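Local atomic coordinates of hepatocyte growth factor-regulated tyrosine kinase substrate (Drosophila melanogaster, PDB entry 1DVP), a protein that binds ubiquitin and phosphatidylinositol and is essential for endosome membrane invagination into multivesicular bodies, promoting degradation of active tyrosine kinase receptors, potentially by sorting them there. Residues 93-98 with 134-139; 180-185 with 199-204; 192-197 with 212-217. All coordinates share one frame; numbering follows the deposited sequence.

Contact 1: 93-98 with 134-139; sequences FLESTP and KAKGHT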
# COMPACT_ATOMS: atom_id res chain seq x y z
N PHE A 93 -42.47 -9.86 -2.12
CA PHE A 93 -41.75 -10.06 -0.88
C PHE A 93 -41.70 -8.77 -0.07
O PHE A 93 -42.11 -8.75 1.09
CB PHE A 93 -40.32 -10.53 -1.18
CG PHE A 93 -39.43 -10.60 0.04
CD1 PHE A 93 -39.51 -11.67 0.93
CD2 PHE A 93 -38.52 -9.58 0.30
CE1 PHE A 93 -38.68 -11.73 2.05
CE2 PHE A 93 -37.69 -9.63 1.42
CZ PHE A 93 -37.78 -10.71 2.29
N LEU A 94 -41.21 -7.70 -0.67
CA LEU A 94 -41.09 -6.45 0.05
C LEU A 94 -42.45 -5.85 0.39
O LEU A 94 -42.60 -5.12 1.36
CB LEU A 94 -40.28 -5.44 -0.76
CG LEU A 94 -40.96 -4.85 -2.00
CD1 LEU A 94 -41.79 -3.62 -1.62
CD2 LEU A 94 -39.89 -4.46 -3.00
N GLU A 95 -43.45 -6.18 -0.41
CA GLU A 95 -44.77 -5.64 -0.19
C GLU A 95 -45.54 -6.32 0.94
O GLU A 95 -46.42 -5.71 1.53
CB GLU A 95 -45.55 -5.73 -1.49
CG GLU A 95 -46.35 -4.49 -1.78
CD GLU A 95 -46.47 -4.22 -3.25
OE1 GLU A 95 -45.46 -3.78 -3.86
OE2 GLU A 95 -47.56 -4.48 -3.80
N SER A 96 -45.19 -7.56 1.25
CA SER A 96 -45.89 -8.28 2.30
C SER A 96 -45.10 -8.61 3.56
O SER A 96 -45.64 -9.21 4.46
CB SER A 96 -46.51 -9.57 1.73
OG SER A 96 -45.52 -10.53 1.43
N THR A 97 -43.83 -8.22 3.64
CA THR A 97 -43.04 -8.52 4.84
C THR A 97 -43.46 -7.66 6.02
O THR A 97 -43.65 -6.45 5.90
CB THR A 97 -41.51 -8.30 4.61
OG1 THR A 97 -40.79 -8.74 5.77
CG2 THR A 97 -41.22 -6.84 4.38
N PRO A 98 -43.60 -8.28 7.21
CA PRO A 98 -43.99 -7.57 8.43
C PRO A 98 -42.93 -6.58 8.89
O PRO A 98 -43.21 -5.64 9.64
CB PRO A 98 -44.21 -8.69 9.44
CG PRO A 98 -43.31 -9.80 8.93
CD PRO A 98 -43.52 -9.73 7.44
N LYS A 134 -42.50 2.21 -8.20
CA LYS A 134 -42.50 3.67 -8.07
C LYS A 134 -43.84 4.19 -8.55
O LYS A 134 -44.27 5.29 -8.19
CB LYS A 134 -41.35 4.32 -8.87
CG LYS A 134 -40.06 4.51 -8.08
CD LYS A 134 -38.95 5.18 -8.89
CE LYS A 134 -39.11 6.70 -9.00
NZ LYS A 134 -38.58 7.43 -7.80
N ALA A 135 -44.51 3.37 -9.36
CA ALA A 135 -45.82 3.70 -9.90
C ALA A 135 -46.92 3.23 -8.94
O ALA A 135 -48.00 3.80 -8.91
CB ALA A 135 -46.00 3.04 -11.27
N LYS A 136 -46.62 2.20 -8.16
CA LYS A 136 -47.57 1.65 -7.19
C LYS A 136 -47.63 2.45 -5.88
O LYS A 136 -48.38 2.11 -4.97
CB LYS A 136 -47.20 0.20 -6.88
CG LYS A 136 -48.14 -0.50 -5.92
CD LYS A 136 -47.49 -1.74 -5.33
CE LYS A 136 -46.79 -2.57 -6.39
NZ LYS A 136 -47.65 -2.80 -7.59
N GLY A 137 -46.83 3.51 -5.77
CA GLY A 137 -46.87 4.30 -4.55
C GLY A 137 -45.67 4.18 -3.64
O GLY A 137 -45.49 5.02 -2.74
N HIS A 138 -44.85 3.15 -3.86
CA HIS A 138 -43.65 2.93 -3.05
C HIS A 138 -42.62 4.04 -3.27
O HIS A 138 -42.40 4.45 -4.41
CB HIS A 138 -43.01 1.58 -3.40
CG HIS A 138 -43.77 0.39 -2.88
ND1 HIS A 138 -43.76 0.03 -1.55
CD2 HIS A 138 -44.55 -0.51 -3.51
CE1 HIS A 138 -44.50 -1.06 -1.39
NE2 HIS A 138 -44.99 -1.41 -2.57
N THR A 139 -42.04 4.52 -2.18
CA THR A 139 -41.01 5.57 -2.20
C THR A 139 -39.64 4.88 -2.09
O THR A 139 -39.46 4.00 -1.24
CB THR A 139 -41.15 6.55 -1.00
OG1 THR A 139 -42.39 7.27 -1.09
CG2 THR A 139 -39.99 7.55 -0.98

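Contact 2: 180-185 with 199-204; sequences CRNCGQ and PKYGIE. With ZN (zinc ion), chain C.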
# COMPACT_ATOMS: atom_id res chain seq x y z
N CYS A 180 -3.92 5.14 2.35
CA CYS A 180 -5.20 4.92 3.01
C CYS A 180 -5.60 3.51 2.51
O CYS A 180 -5.66 3.27 1.30
CB CYS A 180 -6.26 5.88 2.48
SG CYS A 180 -7.96 5.53 3.01
N ARG A 181 -5.96 2.63 3.40
CA ARG A 181 -6.38 1.29 2.96
C ARG A 181 -7.79 1.25 2.35
O ARG A 181 -8.14 0.26 1.76
CB ARG A 181 -6.31 0.33 4.14
CG ARG A 181 -4.98 -0.19 4.39
CD ARG A 181 -3.99 0.84 4.83
NE ARG A 181 -2.80 0.16 5.32
CZ ARG A 181 -1.61 0.71 5.54
NH1 ARG A 181 -1.35 2.00 5.31
NH2 ARG A 181 -0.64 -0.08 5.99
N ASN A 182 -8.61 2.30 2.51
CA ASN A 182 -9.93 2.32 1.89
C ASN A 182 -9.93 2.85 0.46
O ASN A 182 -10.60 2.28 -0.41
CB ASN A 182 -10.94 3.18 2.69
CG ASN A 182 -12.39 2.97 2.22
OD1 ASN A 182 -13.11 3.93 1.90
ND2 ASN A 182 -12.81 1.70 2.16
N CYS A 183 -9.19 3.94 0.17
CA CYS A 183 -9.23 4.47 -1.22
C CYS A 183 -7.93 4.27 -1.98
O CYS A 183 -7.86 4.53 -3.16
CB CYS A 183 -9.60 5.96 -1.24
SG CYS A 183 -8.44 7.11 -0.40
N GLY A 184 -6.88 3.83 -1.28
CA GLY A 184 -5.60 3.59 -1.97
C GLY A 184 -4.75 4.82 -2.28
O GLY A 184 -3.66 4.68 -2.82
N GLN A 185 -5.22 6.04 -1.97
CA GLN A 185 -4.39 7.24 -2.24
C GLN A 185 -3.29 7.37 -1.19
O GLN A 185 -3.37 6.69 -0.14
CB GLN A 185 -5.24 8.52 -2.20
CG GLN A 185 -5.87 8.78 -3.56
CD GLN A 185 -4.80 9.22 -4.56
OE1 GLN A 185 -3.59 9.50 -4.22
NE2 GLN A 185 -5.21 9.30 -5.78
N PRO A 199 -14.00 -4.44 7.16
CA PRO A 199 -14.44 -5.83 7.02
C PRO A 199 -14.94 -6.24 5.63
O PRO A 199 -14.85 -7.40 5.25
CB PRO A 199 -15.43 -5.97 8.19
CG PRO A 199 -16.03 -4.57 8.30
CD PRO A 199 -14.88 -3.63 8.03
N LYS A 200 -15.42 -5.29 4.85
CA LYS A 200 -15.90 -5.66 3.51
C LYS A 200 -14.77 -6.03 2.57
O LYS A 200 -15.00 -6.67 1.53
CB LYS A 200 -16.74 -4.55 2.90
CG LYS A 200 -18.14 -4.56 3.41
CD LYS A 200 -18.75 -3.17 3.33
CE LYS A 200 -19.76 -2.88 4.49
NZ LYS A 200 -19.05 -2.38 5.74
N TYR A 201 -13.57 -5.62 2.92
CA TYR A 201 -12.40 -5.98 2.14
C TYR A 201 -11.68 -7.14 2.80
O TYR A 201 -10.55 -7.43 2.44
CB TYR A 201 -11.38 -4.83 2.06
CG TYR A 201 -11.82 -3.60 1.33
CD1 TYR A 201 -12.87 -3.62 0.44
CD2 TYR A 201 -11.12 -2.40 1.53
CE1 TYR A 201 -13.22 -2.45 -0.27
CE2 TYR A 201 -11.44 -1.28 0.85
CZ TYR A 201 -12.50 -1.29 -0.05
OH TYR A 201 -12.76 -0.13 -0.75
N GLY A 202 -12.31 -7.76 3.81
CA GLY A 202 -11.70 -8.90 4.52
C GLY A 202 -10.71 -8.42 5.56
O GLY A 202 -9.89 -9.20 6.05
N ILE A 203 -10.77 -7.14 5.92
CA ILE A 203 -9.82 -6.66 6.91
C ILE A 203 -10.56 -6.39 8.23
O ILE A 203 -11.24 -5.39 8.36
CB ILE A 203 -9.16 -5.36 6.43
CG1 ILE A 203 -8.74 -5.53 4.96
CG2 ILE A 203 -7.98 -4.99 7.33
CD1 ILE A 203 -8.07 -4.31 4.38
N GLU A 204 -10.41 -7.26 9.21
CA GLU A 204 -11.13 -7.09 10.48
C GLU A 204 -10.42 -6.16 11.46
O GLU A 204 -11.06 -5.46 12.23
CB GLU A 204 -11.38 -8.46 11.15
CG GLU A 204 -12.28 -9.37 10.39
CD GLU A 204 -13.75 -8.96 10.46
OE1 GLU A 204 -14.27 -8.78 11.58
OE2 GLU A 204 -14.38 -8.83 9.39
ZN ZN C . -9.07 7.18 1.87

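Contact 3: 192-197 with 212-217; sequences TAKQCP and GCFAAL. With ZN (zinc ion), chain C.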
# COMPACT_ATOMS: atom_id res chain seq x y z
N THR A 192 -3.97 10.89 7.84
CA THR A 192 -4.29 9.46 7.98
C THR A 192 -3.90 9.00 9.38
O THR A 192 -3.29 7.95 9.56
CB THR A 192 -3.49 8.57 6.91
OG1 THR A 192 -2.11 8.97 6.85
CG2 THR A 192 -4.10 8.75 5.58
N ALA A 193 -4.26 9.80 10.39
CA ALA A 193 -3.90 9.46 11.77
C ALA A 193 -5.00 8.59 12.47
O ALA A 193 -4.83 8.14 13.61
CB ALA A 193 -3.60 10.80 12.59
N LYS A 194 -6.11 8.37 11.79
CA LYS A 194 -7.19 7.55 12.34
C LYS A 194 -7.20 6.19 11.63
O LYS A 194 -6.63 6.00 10.55
CB LYS A 194 -8.56 8.21 12.16
CG LYS A 194 -8.75 9.61 12.84
CD LYS A 194 -10.16 10.12 12.56
CE LYS A 194 -10.32 11.66 12.67
NZ LYS A 194 -10.78 12.17 11.33
N GLN A 195 -7.86 5.25 12.26
CA GLN A 195 -7.93 3.91 11.71
C GLN A 195 -9.27 3.31 12.04
O GLN A 195 -10.02 3.85 12.88
CB GLN A 195 -6.81 3.07 12.28
CG GLN A 195 -6.80 2.98 13.78
CD GLN A 195 -5.63 2.15 14.24
OE1 GLN A 195 -4.55 2.22 13.63
NE2 GLN A 195 -5.81 1.34 15.32
N CYS A 196 -9.59 2.23 11.34
CA CYS A 196 -10.84 1.51 11.51
C CYS A 196 -10.79 0.24 10.69
O CYS A 196 -9.93 0.07 9.81
CB CYS A 196 -12.05 2.36 11.12
SG CYS A 196 -12.23 2.71 9.36
N PRO A 197 -11.69 -0.71 11.01
CA PRO A 197 -11.65 -1.94 10.22
C PRO A 197 -12.32 -1.77 8.88
O PRO A 197 -13.06 -0.81 8.67
CB PRO A 197 -12.35 -2.96 11.15
CG PRO A 197 -13.26 -2.13 11.96
CD PRO A 197 -12.46 -0.87 12.25
N GLY A 212 -11.15 11.81 4.68
CA GLY A 212 -12.34 11.70 3.83
C GLY A 212 -13.03 10.34 3.94
O GLY A 212 -14.26 10.27 4.05
N CYS A 213 -12.23 9.25 3.89
CA CYS A 213 -12.76 7.87 4.01
C CYS A 213 -13.30 7.59 5.41
O CYS A 213 -14.34 6.99 5.56
CB CYS A 213 -11.66 6.82 3.64
SG CYS A 213 -11.41 6.79 1.85
N PHE A 214 -12.60 8.02 6.44
CA PHE A 214 -13.08 7.81 7.80
C PHE A 214 -14.45 8.48 7.98
O PHE A 214 -15.32 7.96 8.70
CB PHE A 214 -12.13 8.44 8.79
CG PHE A 214 -12.54 8.27 10.20
CD1 PHE A 214 -12.17 7.14 10.90
CD2 PHE A 214 -13.31 9.25 10.85
CE1 PHE A 214 -12.54 6.98 12.21
CE2 PHE A 214 -13.69 9.10 12.18
CZ PHE A 214 -13.30 7.97 12.86
N ALA A 215 -14.66 9.60 7.29
CA ALA A 215 -15.95 10.30 7.41
C ALA A 215 -17.03 9.55 6.65
O ALA A 215 -18.15 9.37 7.16
CB ALA A 215 -15.83 11.74 6.89
N ALA A 216 -16.68 9.11 5.44
CA ALA A 216 -17.61 8.39 4.55
C ALA A 216 -18.02 7.05 5.09
O ALA A 216 -19.18 6.64 4.93
CB ALA A 216 -16.99 8.24 3.11
N LEU A 217 -17.06 6.37 5.73
CA LEU A 217 -17.27 5.06 6.35
C LEU A 217 -18.15 5.23 7.59
O LEU A 217 -18.92 4.35 7.94
CB LEU A 217 -15.93 4.44 6.78
CG LEU A 217 -15.10 3.71 5.70
CD1 LEU A 217 -13.73 3.38 6.26
CD2 LEU A 217 -15.81 2.42 5.21
ZN ZN C . -9.07 7.18 1.87

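Contact 1: 93-98 with 134-139
Leu-94, on the last turn of helix 84-96, uses a CG placed between backbone N and carbonyl carbon (chi1 72°) to lay its CD1 methyl over one face of the His-138 imidazole, 4.1 Å from CD1 to the ring centroid and displaced toward the rim, a CH-pi contact. Glu-95 follows and carries the polar part. Its OE1 accepts a hydrogen bond from His-138 NE2 at 2.7 Å, short but bent, with an angle of 134° at the hydrogen. The N-H comes in from above the carboxylate plane, which is turned 36° from the ring. The same carboxylate faces the bent end of Lys-136, which comes from the opposite direction and meets it with CD and CE; NZ stays 4.1 Å from Glu-95 OE2, beyond a salt bridge. This nearby positive charge and the histidine N-H probably both favour an ionised Glu-95. The His-carboxylate pair lies in the VHS superhelix, away from the zinc sites. It ties the C-terminal end of helix 84-96 to the chain that leaves helix 125-135 through Gly-137. Leu-133 of helix 125-135 touches Leu-94, Glu-95 and His-138, while Leu-94 also packs on Met-106 and Leu-107 of helix 100-116.

Contact 2: 180-185 with 199-204
Tyr-201 reaches from the turn 199-202 of the FYVE finger to its zinc-binding loop 180-185, in which Cys-180 and Cys-183 form one CxxC half of a four-cysteine zinc site. The polar link across the contact is a hydrogen bond from the phenol: Tyr-201 OH donates to the backbone O of Asn-182 at 3.3 Å. It arrives in the carbonyl plane, on a lone pair, with a C=O...donor angle of 141°. The tyrosine gets there with CG anti to its carbonyl carbon (chi1 -66°), which sends the ring away from its own turn and toward the loop. Packing is modest and made largely by this ring. The side chain of Asn-182 crosses the tyrosine at about a right angle, and the backbone O of Arg-181 lies near the ring plane, 3.8 Å from Tyr-201 CE2. The Arg-181 side chain leads away from Tyr-201: its guanidinium bonds to the His-179 carbonyl and to citrate, probably from the crystallisation liquor, close to Arg-181 of the second subunit, consistent with the basic lipid-headgroup motif of FYVE fingers. A leucine in place of Tyr-201 would probably leave the Asn-182 carbonyl without its phenol donor and the zinc loop less firmly tied to the turn.

Metal bonds shape the loop from within. Zinc is held by Cys-180 SG and Cys-183 SG, with Cys-210 and Cys-213 completing the site. Two backbone bonds close the loop, Cys-180 N to Gln-185 O and Gly-184 N to Cys-180 O. The thiolate of Cys-180 is gripped from the loop as well, since Cys-183 N donates to Cys-180 SG at 3.5 Å with an N-H...S angle of 160°, while the bond from Asn-182 N to the same sulfur is weak.

Contact 3: 192-197 with 212-217
A lysine methylene sits almost exactly over the centre of a phenylalanine ring: Lys-194 CD is 3.6 Å from the centroid of the Phe-214 ring and only 7° off its normal. It is the aliphatic chain that makes this CH-pi contact. The two side chains cross at about a right angle, and the amino group goes on to a salt bridge with Asp-211, just before the segment 212-217. Phe-214 is held out from the helix with CG anti to the backbone N (chi1 -180°), which carries the ring across to the strand. Its edge meets the backbone there, with Gln-195 O 4.1 Å from Phe-214 CE1. One turn further along the helix, Leu-217 touches the next inward-facing strand residue, as Cys-196 SG comes to 3.5 Å from Leu-217 CD1. Strand 194-197 and helix 212-217 run at 42° to each other, their axes 9.2 Å apart at closest. Val-209 of the neighbouring strand 206-209 packs against both Cys-196 and Phe-214. Cys-213, just before Phe-214, turns its SG to the zinc, 2.4 Å from SG to the ion. A C-terminal helix that packs on the second beta hairpin and supplies a zinc ligand is characteristic of the FYVE finger.

How the contacts relate
Contact 1 closes before the other two open and belongs to the all-helical VHS domain; its centre is about 35 Å from the centres of contacts 2 and 3, which share the FYVE finger. Those two lie about 10 Å apart between centres, and their segments alternate along the chain: 180-185, 192-197, 199-204, 212-217. They meet at one zinc ion, to which loop 180-185 gives two cysteines and helix 211-219 a third, with Cys-210 as the fourth. Strand 194-198 runs on into the turn leading to strand 203-204, joining them again. The finger thus forms one interlocked unit, and through segment 199-204, which packs against helix 23-34, it also meets the VHS superhelix.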